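Local coordinates for protein methylxanthine N1-demethylase NdmA (Pseudomonas putida, PDB 6ICN) that catalyses the N1-demethylation of caffeine to theobromine and formaldehyde, using NADH and O2, as a Rieske-type non-heme iron oxygenase, at residues A179-F189 against Y243-L253; S260-V269 against F281-S289. One frame throughout, in Å; residues are numbered along the deposited sequence.

Interaction 1. Residues A179-F189 against Y243-L253; sequences AERRWENFTDF and YTCSMPFAINL. With CFF (caffeine), chain F.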
loop_
_atom_site.group_PDB
_atom_site.type_symbol
_atom_site.label_atom_id
_atom_site.label_comp_id
_atom_site.label_asym_id
_atom_site.label_seq_id
_atom_site.Cartn_x
_atom_site.Cartn_y
_atom_site.Cartn_z
ATOM N N ALA A 179 -9.049 -7.862 -29.208
ATOM C CA ALA A 179 -10.195 -7.202 -29.822
ATOM C C ALA A 179 -11.136 -8.211 -30.473
ATOM O O ALA A 179 -12.352 -8.036 -30.426
ATOM C CB ALA A 179 -9.719 -6.166 -30.839
ATOM N N GLU A 180 -10.593 -9.280 -31.059
ATOM C CA GLU A 180 -11.440 -10.339 -31.609
ATOM C C GLU A 180 -12.294 -11.003 -30.525
ATOM O O GLU A 180 -13.500 -11.209 -30.711
ATOM C CB GLU A 180 -10.568 -11.381 -32.327
ATOM C CG GLU A 180 -9.821 -10.850 -33.562
ATOM C CD GLU A 180 -8.451 -10.195 -33.252
ATOM O OE1 GLU A 180 -8.057 -10.041 -32.055
ATOM O OE2 GLU A 180 -7.740 -9.831 -34.225
ATOM N N ARG A 181 -11.691 -11.347 -29.374
ATOM C CA ARG A 181 -12.490 -11.975 -28.326
ATOM C C ARG A 181 -13.511 -10.999 -27.753
ATOM O O ARG A 181 -14.620 -11.401 -27.382
ATOM C CB ARG A 181 -11.568 -12.537 -27.231
ATOM C CG ARG A 181 -10.686 -13.687 -27.745
ATOM C CD ARG A 181 -10.848 -14.850 -26.844
ATOM N NE ARG A 181 -9.865 -15.919 -26.978
ATOM C CZ ARG A 181 -10.190 -17.173 -27.304
ATOM N NH1 ARG A 181 -11.450 -17.472 -27.596
ATOM N NH2 ARG A 181 -9.258 -18.114 -27.332
ATOM N N ARG A 182 -13.166 -9.704 -27.698
ATOM C CA ARG A 182 -14.117 -8.714 -27.210
ATOM C C ARG A 182 -15.301 -8.581 -28.158
ATOM O O ARG A 182 -16.455 -8.529 -27.716
ATOM C CB ARG A 182 -13.408 -7.365 -27.017
ATOM C CG ARG A 182 -14.080 -6.474 -25.973
ATOM C CD ARG A 182 -15.224 -5.660 -26.567
ATOM N NE ARG A 182 -16.092 -5.163 -25.494
ATOM C CZ ARG A 182 -17.048 -5.877 -24.903
ATOM N NH1 ARG A 182 -17.282 -7.138 -25.299
ATOM N NH2 ARG A 182 -17.776 -5.342 -23.918
ATOM N N TRP A 183 -15.030 -8.539 -29.466
ATOM C CA TRP A 183 -16.100 -8.455 -30.453
ATOM C C TRP A 183 -17.052 -9.640 -30.312
ATOM O O TRP A 183 -18.278 -9.474 -30.242
ATOM C CB TRP A 183 -15.499 -8.404 -31.863
ATOM C CG TRP A 183 -16.495 -8.065 -32.971
ATOM C CD1 TRP A 183 -16.660 -6.845 -33.565
ATOM C CD2 TRP A 183 -17.429 -8.958 -33.620
ATOM N NE1 TRP A 183 -17.646 -6.916 -34.538
ATOM C CE2 TRP A 183 -18.123 -8.202 -34.594
ATOM C CE3 TRP A 183 -17.725 -10.317 -33.487
ATOM C CZ2 TRP A 183 -19.125 -8.752 -35.405
ATOM C CZ3 TRP A 183 -18.723 -10.874 -34.304
ATOM C CH2 TRP A 183 -19.406 -10.087 -35.254
ATOM N N GLU A 184 -16.493 -10.853 -30.228
ATOM C CA GLU A 184 -17.341 -12.033 -30.112
ATOM C C GLU A 184 -18.142 -12.017 -28.817
ATOM O O GLU A 184 -19.312 -12.420 -28.799
ATOM C CB GLU A 184 -16.484 -13.299 -30.225
ATOM C CG GLU A 184 -15.795 -13.392 -31.569
ATOM C CD GLU A 184 -15.129 -14.721 -31.807
ATOM O OE1 GLU A 184 -15.492 -15.692 -31.109
ATOM O OE2 GLU A 184 -14.223 -14.783 -32.667
ATOM N N ASN A 185 -17.553 -11.517 -27.724
ATOM C CA ASN A 185 -18.308 -11.397 -26.480
ATOM C C ASN A 185 -19.495 -10.446 -26.632
ATOM O O ASN A 185 -20.583 -10.709 -26.112
ATOM C CB ASN A 185 -17.368 -10.935 -25.357
ATOM C CG ASN A 185 -18.106 -10.601 -24.070
ATOM O OD1 ASN A 185 -18.234 -9.432 -23.716
ATOM N ND2 ASN A 185 -18.621 -11.619 -23.380
ATOM N N PHE A 186 -19.319 -9.355 -27.376
ATOM C CA PHE A 186 -20.387 -8.366 -27.473
ATOM C C PHE A 186 -21.578 -8.884 -28.270
ATOM O O PHE A 186 -22.723 -8.545 -27.954
ATOM C CB PHE A 186 -19.844 -7.079 -28.096
ATOM C CG PHE A 186 -20.725 -5.889 -27.874
ATOM C CD1 PHE A 186 -21.769 -5.616 -28.747
ATOM C CD2 PHE A 186 -20.524 -5.051 -26.784
ATOM C CE1 PHE A 186 -22.604 -4.522 -28.542
ATOM C CE2 PHE A 186 -21.360 -3.956 -26.569
ATOM C CZ PHE A 186 -22.391 -3.690 -27.451
ATOM N N THR A 187 -21.331 -9.706 -29.290
ATOM C CA THR A 187 -22.372 -10.165 -30.205
ATOM C C THR A 187 -22.850 -11.574 -29.894
ATOM O O THR A 187 -23.557 -12.170 -30.708
ATOM C CB THR A 187 -21.865 -10.122 -31.652
ATOM O OG1 THR A 187 -20.717 -10.962 -31.781
ATOM C CG2 THR A 187 -21.500 -8.686 -32.093
ATOM N N ASP A 188 -22.453 -12.131 -28.756
ATOM C CA ASP A 188 -22.731 -13.524 -28.432
ATOM C C ASP A 188 -24.099 -13.633 -27.775
ATOM O O ASP A 188 -24.300 -13.119 -26.670
ATOM C CB ASP A 188 -21.636 -14.046 -27.511
ATOM C CG ASP A 188 -21.796 -15.504 -27.171
ATOM O OD1 ASP A 188 -22.796 -15.851 -26.519
ATOM O OD2 ASP A 188 -20.881 -16.284 -27.524
ATOM N N PHE A 189 -25.034 -14.319 -28.452
ATOM C CA PHE A 189 -26.395 -14.481 -27.955
ATOM C C PHE A 189 -26.501 -15.514 -26.827
ATOM O O PHE A 189 -27.432 -15.442 -26.024
ATOM C CB PHE A 189 -27.342 -14.902 -29.095
ATOM C CG PHE A 189 -27.338 -13.984 -30.312
ATOM C CD1 PHE A 189 -26.915 -12.664 -30.235
ATOM C CD2 PHE A 189 -27.793 -14.460 -31.547
ATOM C CE1 PHE A 189 -26.929 -11.840 -31.378
ATOM C CE2 PHE A 189 -27.814 -13.647 -32.685
ATOM C CZ PHE A 189 -27.382 -12.337 -32.598
ATOM N N TYR A 243 -28.007 -4.871 -35.661
ATOM C CA TYR A 243 -26.555 -4.720 -35.610
ATOM C C TYR A 243 -26.006 -4.250 -36.948
ATOM O O TYR A 243 -26.314 -4.836 -37.994
ATOM C CB TYR A 243 -25.866 -6.041 -35.260
ATOM C CG TYR A 243 -26.131 -6.613 -33.887
ATOM C CD1 TYR A 243 -27.286 -7.339 -33.629
ATOM C CD2 TYR A 243 -25.200 -6.460 -32.854
ATOM C CE1 TYR A 243 -27.524 -7.898 -32.383
ATOM C CE2 TYR A 243 -25.425 -7.022 -31.600
ATOM C CZ TYR A 243 -26.594 -7.736 -31.376
ATOM O OH TYR A 243 -26.845 -8.287 -30.146
ATOM N N THR A 244 -25.136 -3.245 -36.905
ATOM C CA THR A 244 -24.316 -2.851 -38.046
ATOM C C THR A 244 -22.878 -2.856 -37.561
ATOM O O THR A 244 -22.486 -1.982 -36.777
ATOM C CB THR A 244 -24.698 -1.470 -38.572
ATOM O OG1 THR A 244 -26.099 -1.435 -38.848
ATOM C CG2 THR A 244 -23.908 -1.156 -39.827
ATOM N N CYS A 245 -22.103 -3.840 -37.991
ATOM C CA CYS A 245 -20.771 -4.073 -37.432
ATOM C C CYS A 245 -19.731 -3.711 -38.480
ATOM O O CYS A 245 -19.475 -4.492 -39.399
ATOM C CB CYS A 245 -20.617 -5.522 -36.984
ATOM S SG CYS A 245 -21.877 -6.077 -35.801
ATOM N N SER A 246 -19.134 -2.527 -38.340
ATOM C CA SER A 246 -18.054 -2.106 -39.236
ATOM C C SER A 246 -16.811 -2.947 -38.967
ATOM O O SER A 246 -16.220 -2.869 -37.885
ATOM C CB SER A 246 -17.756 -0.621 -39.048
ATOM O OG SER A 246 -18.875 0.172 -39.406
ATOM N N MET A 247 -16.405 -3.758 -39.940
ATOM C CA MET A 247 -15.278 -4.672 -39.715
ATOM C C MET A 247 -13.999 -3.889 -39.547
ATOM O O MET A 247 -13.789 -2.902 -40.258
ATOM C CB MET A 247 -15.141 -5.683 -40.864
ATOM C CG MET A 247 -16.340 -6.620 -40.950
ATOM S SD MET A 247 -16.353 -7.797 -39.556
ATOM C CE MET A 247 -15.002 -8.836 -40.022
ATOM N N PRO A 248 -13.114 -4.336 -38.644
ATOM C CA PRO A 248 -13.180 -5.578 -37.858
ATOM C C PRO A 248 -13.722 -5.486 -36.435
ATOM O O PRO A 248 -14.094 -6.526 -35.905
ATOM C CB PRO A 248 -11.721 -6.010 -37.783
ATOM C CG PRO A 248 -10.950 -4.718 -37.815
ATOM C CD PRO A 248 -11.760 -3.747 -38.632
ATOM N N PHE A 249 -13.730 -4.315 -35.791
ATOM C CA PHE A 249 -13.928 -4.312 -34.341
ATOM C C PHE A 249 -15.032 -3.398 -33.831
ATOM O O PHE A 249 -15.207 -3.296 -32.608
ATOM C CB PHE A 249 -12.618 -3.937 -33.629
ATOM C CG PHE A 249 -11.485 -4.889 -33.890
ATOM C CD1 PHE A 249 -11.677 -6.271 -33.844
ATOM C CD2 PHE A 249 -10.225 -4.403 -34.179
ATOM C CE1 PHE A 249 -10.623 -7.141 -34.111
ATOM C CE2 PHE A 249 -9.156 -5.263 -34.440
ATOM C CZ PHE A 249 -9.366 -6.650 -34.407
ATOM N N ALA A 250 -15.767 -2.721 -34.696
ATOM C CA ALA A 250 -16.777 -1.768 -34.245
ATOM C C ALA A 250 -18.164 -2.376 -34.357
ATOM O O ALA A 250 -18.490 -3.000 -35.370
ATOM C CB ALA A 250 -16.707 -0.479 -35.056
ATOM N N ILE A 251 -18.983 -2.188 -33.323
ATOM C CA ILE A 251 -20.355 -2.689 -33.304
ATOM C C ILE A 251 -21.319 -1.546 -33.017
ATOM O O ILE A 251 -21.217 -0.882 -31.977
ATOM C CB ILE A 251 -20.544 -3.811 -32.274
ATOM C CG1 ILE A 251 -19.626 -4.995 -32.604
ATOM C CG2 ILE A 251 -22.010 -4.244 -32.190
ATOM C CD1 ILE A 251 -19.388 -5.874 -31.403
ATOM N N ASN A 252 -22.278 -1.333 -33.925
ATOM C CA ASN A 252 -23.373 -0.394 -33.720
ATOM C C ASN A 252 -24.637 -1.215 -33.499
ATOM O O ASN A 252 -25.089 -1.923 -34.409
ATOM C CB ASN A 252 -23.518 0.548 -34.916
ATOM C CG ASN A 252 -24.546 1.645 -34.674
ATOM O OD1 ASN A 252 -24.208 2.729 -34.190
ATOM N ND2 ASN A 252 -25.802 1.373 -35.014
ATOM N N LEU A 253 -25.189 -1.154 -32.282
ATOM C CA LEU A 253 -26.378 -1.924 -31.920
ATOM C C LEU A 253 -27.535 -0.963 -31.652
ATOM O O LEU A 253 -27.513 -0.209 -30.671
ATOM C CB LEU A 253 -26.106 -2.814 -30.703
ATOM C CG LEU A 253 -27.326 -3.481 -30.060
ATOM C CD1 LEU A 253 -28.103 -4.331 -31.083
ATOM C CD2 LEU A 253 -26.901 -4.353 -28.866
HETATM N N1 CFF F . -24.223 -5.819 -24.751
HETATM C C2 CFF F . -25.579 -5.849 -24.956
HETATM C C10 CFF F . -23.371 -6.776 -25.433
HETATM C C6 CFF F . -23.677 -4.921 -23.927
HETATM N N3 CFF F . -26.383 -4.959 -24.320
HETATM O O11 CFF F . -26.058 -6.657 -25.693
HETATM C C12 CFF F . -27.827 -4.983 -24.528
HETATM C C4 CFF F . -25.833 -4.049 -23.482
HETATM C C5 CFF F . -24.500 -4.014 -23.286
HETATM N N9 CFF F . -26.384 -3.073 -22.740
HETATM O O13 CFF F . -22.489 -4.899 -23.750
HETATM N N7 CFF F . -24.234 -3.009 -22.430
HETATM C C8 CFF F . -25.394 -2.433 -22.094
HETATM C C14 CFF F . -23.062 -2.422 -21.804
HETATM O O HOH W 1 -14.134 -5.428 -30.287
HETATM O O HOH W 2 -17.397 -5.011 -36.597
HETATM O O HOH W 3 -25.245 -7.516 -28.248
#
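W183 of helix 179-186 lies against I251 of strand 250-253. CD1 of I251 sits over one face of the indole, 3.8 Å from the centroid of its five-membered ring. T187 CG2 lies over the same face, also toward the rim. W183 CG is anti to the backbone N (chi1 -170°), which brings CD1 to P248 O (3.5 Å) and near F249 CA. Its NE1 donates to a water 2.8 Å away, and that water donates to A250 O. C245 SG makes an oblique sulfur-aromatic contact, 3.9 Å from W183 CZ2. One turn earlier in the helix, A179 CB points at the middle of the F249 ring, 3.4 Å from its centroid. E180 OE2 reaches the edge of that ring, and the carboxylate also pairs with R28. F186 slides past I251, with its CB 3.5 Å from I251 CD1. Its ring carries C10 of caffeine over the centre of one face. A water receives a bond from Y243 OH and donates to F186 O and to caffeine O11. Helix 179-186 runs at 14° to strand 250-253, on the catalytic-domain sheet. Strand 263-274 touches it through A179, R182 and F186, and helix 330-348 packs on T187 and F249.

Interaction 2. Residues S260-V269 against F281-S289; sequences SSSLHVLFNV and FLIFAREQS. With CFF (caffeine), chain F.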
loop_
_atom_site.group_PDB
_atom_site.type_symbol
_atom_site.label_atom_id
_atom_site.label_comp_id
_atom_site.label_asym_id
_atom_site.label_seq_id
_atom_site.Cartn_x
_atom_site.Cartn_y
_atom_site.Cartn_z
ATOM N N SER A 260 -39.848 0.402 -22.790
ATOM C CA SER A 260 -40.088 1.831 -22.902
ATOM C C SER A 260 -40.541 2.283 -24.284
ATOM O O SER A 260 -40.893 3.458 -24.436
ATOM C CB SER A 260 -38.819 2.612 -22.524
ATOM O OG SER A 260 -37.732 2.200 -23.341
ATOM N N SER A 261 -40.536 1.396 -25.284
ATOM C CA SER A 261 -40.896 1.739 -26.665
ATOM C C SER A 261 -40.087 2.929 -27.179
ATOM O O SER A 261 -40.624 3.860 -27.786
ATOM C CB SER A 261 -42.398 2.005 -26.793
ATOM O OG SER A 261 -43.129 0.801 -26.643
ATOM N N SER A 262 -38.773 2.886 -26.944
ATOM C CA SER A 262 -37.901 3.989 -27.334
ATOM C C SER A 262 -36.552 3.448 -27.795
ATOM O O SER A 262 -36.154 2.330 -27.450
ATOM C CB SER A 262 -37.722 4.979 -26.183
ATOM O OG SER A 262 -37.348 4.311 -24.993
ATOM N N LEU A 263 -35.852 4.262 -28.582
ATOM C CA LEU A 263 -34.602 3.844 -29.207
ATOM C C LEU A 263 -33.430 4.017 -28.240
ATOM O O LEU A 263 -33.338 5.016 -27.524
ATOM C CB LEU A 263 -34.358 4.651 -30.483
ATOM C CG LEU A 263 -33.092 4.343 -31.292
ATOM C CD1 LEU A 263 -33.077 2.890 -31.754
ATOM C CD2 LEU A 263 -32.944 5.290 -32.475
ATOM N N HIS A 264 -32.560 3.011 -28.196
ATOM C CA HIS A 264 -31.334 3.037 -27.400
ATOM C C HIS A 264 -30.242 2.449 -28.281
ATOM O O HIS A 264 -30.416 1.351 -28.815
ATOM C CB HIS A 264 -31.515 2.235 -26.097
ATOM C CG HIS A 264 -30.456 2.474 -25.058
ATOM N ND1 HIS A 264 -30.669 3.251 -23.935
ATOM C CD2 HIS A 264 -29.187 2.007 -24.956
ATOM C CE1 HIS A 264 -29.571 3.264 -23.197
ATOM N NE2 HIS A 264 -28.659 2.513 -23.791
ATOM N N VAL A 265 -29.143 3.179 -28.479
ATOM C CA VAL A 265 -28.077 2.754 -29.384
ATOM C C VAL A 265 -26.803 2.539 -28.577
ATOM O O VAL A 265 -26.416 3.406 -27.787
ATOM C CB VAL A 265 -27.825 3.786 -30.497
ATOM C CG1 VAL A 265 -26.783 3.268 -31.478
ATOM C CG2 VAL A 265 -29.136 4.138 -31.220
ATOM N N LEU A 266 -26.151 1.400 -28.788
ATOM C CA LEU A 266 -24.858 1.103 -28.179
ATOM C C LEU A 266 -23.806 1.028 -29.274
ATOM O O LEU A 266 -23.956 0.267 -30.238
ATOM C CB LEU A 266 -24.887 -0.213 -27.402
ATOM C CG LEU A 266 -25.939 -0.304 -26.303
ATOM C CD1 LEU A 266 -26.153 -1.763 -25.939
ATOM C CD2 LEU A 266 -25.499 0.498 -25.075
ATOM N N PHE A 267 -22.743 1.808 -29.131
ATOM C CA PHE A 267 -21.644 1.797 -30.086
ATOM C C PHE A 267 -20.403 1.373 -29.321
ATOM O O PHE A 267 -19.924 2.099 -28.437
ATOM C CB PHE A 267 -21.473 3.167 -30.743
ATOM C CG PHE A 267 -20.311 3.258 -31.690
ATOM C CD1 PHE A 267 -20.396 2.744 -32.984
ATOM C CD2 PHE A 267 -19.130 3.875 -31.299
ATOM C CE1 PHE A 267 -19.333 2.853 -33.855
ATOM C CE2 PHE A 267 -18.042 3.988 -32.174
ATOM C CZ PHE A 267 -18.143 3.477 -33.456
ATOM N N ASN A 268 -19.904 0.184 -29.625
ATOM C CA ASN A 268 -18.767 -0.372 -28.902
ATOM C C ASN A 268 -17.643 -0.660 -29.883
ATOM O O ASN A 268 -17.869 -1.292 -30.921
ATOM C CB ASN A 268 -19.172 -1.645 -28.141
ATOM C CG ASN A 268 -18.118 -2.066 -27.116
ATOM O OD1 ASN A 268 -17.253 -2.887 -27.429
ATOM N ND2 ASN A 268 -18.169 -1.481 -25.894
ATOM N N VAL A 269 -16.437 -0.187 -29.573
ATOM C CA VAL A 269 -15.283 -0.448 -30.434
ATOM C C VAL A 269 -14.036 -0.672 -29.574
ATOM O O VAL A 269 -13.842 -0.017 -28.541
ATOM C CB VAL A 269 -15.098 0.694 -31.464
ATOM C CG1 VAL A 269 -14.950 2.076 -30.763
ATOM C CG2 VAL A 269 -13.929 0.405 -32.416
ATOM N N PHE A 281 -14.070 1.274 -25.990
ATOM C CA PHE A 281 -14.885 2.480 -25.964
ATOM C C PHE A 281 -16.354 2.106 -26.103
ATOM O O PHE A 281 -16.712 1.278 -26.953
ATOM C CB PHE A 281 -14.475 3.438 -27.098
ATOM C CG PHE A 281 -13.018 3.842 -27.061
ATOM C CD1 PHE A 281 -12.036 3.026 -27.632
ATOM C CD2 PHE A 281 -12.622 5.033 -26.448
ATOM C CE1 PHE A 281 -10.687 3.394 -27.602
ATOM C CE2 PHE A 281 -11.267 5.405 -26.405
ATOM C CZ PHE A 281 -10.300 4.591 -26.974
ATOM N N LEU A 282 -17.200 2.710 -25.270
ATOM C CA LEU A 282 -18.649 2.624 -25.408
ATOM C C LEU A 282 -19.223 4.029 -25.497
ATOM O O LEU A 282 -18.949 4.882 -24.638
ATOM C CB LEU A 282 -19.309 1.883 -24.232
ATOM C CG LEU A 282 -20.850 1.843 -24.335
ATOM C CD1 LEU A 282 -21.277 0.926 -25.486
ATOM C CD2 LEU A 282 -21.508 1.407 -23.020
ATOM N N ILE A 283 -19.989 4.274 -26.551
ATOM C CA ILE A 283 -20.818 5.464 -26.675
ATOM C C ILE A 283 -22.258 4.983 -26.726
ATOM O O ILE A 283 -22.560 4.026 -27.450
ATOM C CB ILE A 283 -20.476 6.262 -27.947
ATOM C CG1 ILE A 283 -18.981 6.542 -28.029
ATOM C CG2 ILE A 283 -21.259 7.576 -27.986
ATOM C CD1 ILE A 283 -18.568 7.277 -29.287
ATOM N N PHE A 284 -23.149 5.620 -25.970
ATOM C CA PHE A 284 -24.538 5.189 -26.035
ATOM C C PHE A 284 -25.450 6.393 -26.196
ATOM O O PHE A 284 -25.167 7.487 -25.693
ATOM C CB PHE A 284 -24.967 4.314 -24.822
ATOM C CG PHE A 284 -24.990 5.036 -23.508
ATOM C CD1 PHE A 284 -23.851 5.118 -22.728
ATOM C CD2 PHE A 284 -26.162 5.615 -23.045
ATOM C CE1 PHE A 284 -23.881 5.771 -21.508
ATOM C CE2 PHE A 284 -26.196 6.292 -21.831
ATOM C CZ PHE A 284 -25.053 6.371 -21.063
ATOM N N ALA A 285 -26.538 6.173 -26.934
ATOM C CA ALA A 285 -27.480 7.231 -27.273
ATOM C C ALA A 285 -28.884 6.777 -26.928
ATOM O O ALA A 285 -29.213 5.594 -27.077
ATOM C CB ALA A 285 -27.420 7.599 -28.758
ATOM N N ARG A 286 -29.714 7.708 -26.455
ATOM C CA ARG A 286 -31.055 7.296 -26.074
ATOM C C ARG A 286 -32.066 8.368 -26.435
ATOM O O ARG A 286 -31.790 9.569 -26.334
ATOM C CB ARG A 286 -31.157 6.956 -24.579
ATOM C CG ARG A 286 -30.889 8.113 -23.615
ATOM C CD ARG A 286 -30.646 7.517 -22.232
ATOM N NE ARG A 286 -30.774 8.474 -21.138
ATOM C CZ ARG A 286 -29.806 9.286 -20.734
ATOM N NH1 ARG A 286 -28.628 9.293 -21.353
ATOM N NH2 ARG A 286 -30.012 10.092 -19.691
ATOM N N GLU A 287 -33.241 7.899 -26.854
ATOM C CA GLU A 287 -34.349 8.775 -27.215
ATOM C C GLU A 287 -35.037 9.335 -25.977
ATOM O O GLU A 287 -35.331 10.537 -25.908
ATOM C CB GLU A 287 -35.334 7.989 -28.082
ATOM C CG GLU A 287 -36.491 8.794 -28.609
ATOM C CD GLU A 287 -37.413 7.941 -29.466
ATOM O OE1 GLU A 287 -37.328 6.691 -29.385
ATOM O OE2 GLU A 287 -38.216 8.526 -30.222
ATOM N N GLN A 288 -35.296 8.478 -24.986
ATOM C CA GLN A 288 -35.842 8.907 -23.697
ATOM C C GLN A 288 -34.674 9.338 -22.818
ATOM O O GLN A 288 -33.936 8.497 -22.298
ATOM C CB GLN A 288 -36.649 7.783 -23.053
ATOM C CG GLN A 288 -38.047 7.616 -23.639
ATOM C CD GLN A 288 -38.844 6.518 -22.953
ATOM O OE1 GLN A 288 -38.354 5.857 -22.029
ATOM N NE2 GLN A 288 -40.085 6.315 -23.401
ATOM N N SER A 289 -34.492 10.649 -22.650
ATOM C CA SER A 289 -33.259 11.150 -22.055
ATOM C C SER A 289 -33.505 12.095 -20.882
ATOM O O SER A 289 -32.592 12.839 -20.491
ATOM C CB SER A 289 -32.396 11.846 -23.103
ATOM O OG SER A 289 -33.055 12.975 -23.667
HETATM N N1 CFF F . -24.223 -5.819 -24.751
HETATM C C2 CFF F . -25.579 -5.849 -24.956
HETATM C C10 CFF F . -23.371 -6.776 -25.433
HETATM C C6 CFF F . -23.677 -4.921 -23.927
HETATM N N3 CFF F . -26.383 -4.959 -24.320
HETATM O O11 CFF F . -26.058 -6.657 -25.693
HETATM C C12 CFF F . -27.827 -4.983 -24.528
HETATM C C4 CFF F . -25.833 -4.049 -23.482
HETATM C C5 CFF F . -24.500 -4.014 -23.286
HETATM N N9 CFF F . -26.384 -3.073 -22.740
HETATM O O13 CFF F . -22.489 -4.899 -23.750
HETATM N N7 CFF F . -24.234 -3.009 -22.430
HETATM C C8 CFF F . -25.394 -2.433 -22.094
HETATM C C14 CFF F . -23.062 -2.422 -21.804
HETATM O O HOH W 4 -34.702 5.417 -25.065
#
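V265 and A285 form a hydrogen-bonded pair in the antiparallel beta hairpin of strands 263-274 and 277-286. V265 N donates a hydrogen bond to A285 O at 2.8 Å, and A285 N donates one to V265 O. The same two-way exchange joins F267 with I283 and V269 with F281. F267 N meets I283 O nearly end-on, at a C=O...N angle of 170°. Between these pairs, the N-H groups of H264, L266 and N268 turn to strand 250-257, and the backbones of L282 and F284 bond to strand 166-175. The hairpin thus lies inside the sheet. At the open end the pattern changes. E287 N still donates to L263 O at 3.0 Å, but L263 N bonds to the carboxylate atom E287 OE1, also at 3.0 Å. The extended E287 side chain brings that oxygen to L263. A water donates to L263 O and accepts from Q288 N. S262 OG also bonds this water and shares a 2.7 Å hydrogen bond with S260 OG. On the face with L266, the H264 and F284 rings are nearly parallel (6°) but slid apart. N268 ND2 bonds Y173 OH, while R286 forms salt bridges with D291 and D293. L266 turns to the substrate in the caffeine pocket, its CD1 3.4 Å from caffeine C4.

In the fold
Interactions 1 and 2 are joined through one antiparallel sheet, where strand 250-257 pairs with strand 263-274. L253 N probably bonds L266 O, and I251 N probably bonds N268 O. Both contacts are mainly buried, but the 260-269/281-289 pair runs out to a more exposed end at Q288. Interaction 1 sets a helix on the sheet. It has no direct hydrogen bond between its segments and relies on aromatic and aliphatic packing with bridging waters. Interaction 2 lies within the sheet and is held chiefly by backbone hydrogen bonds. F186 packs on N268 where the two meet. Caffeine touches both, through F186 of interaction 1 and L266 of interaction 2.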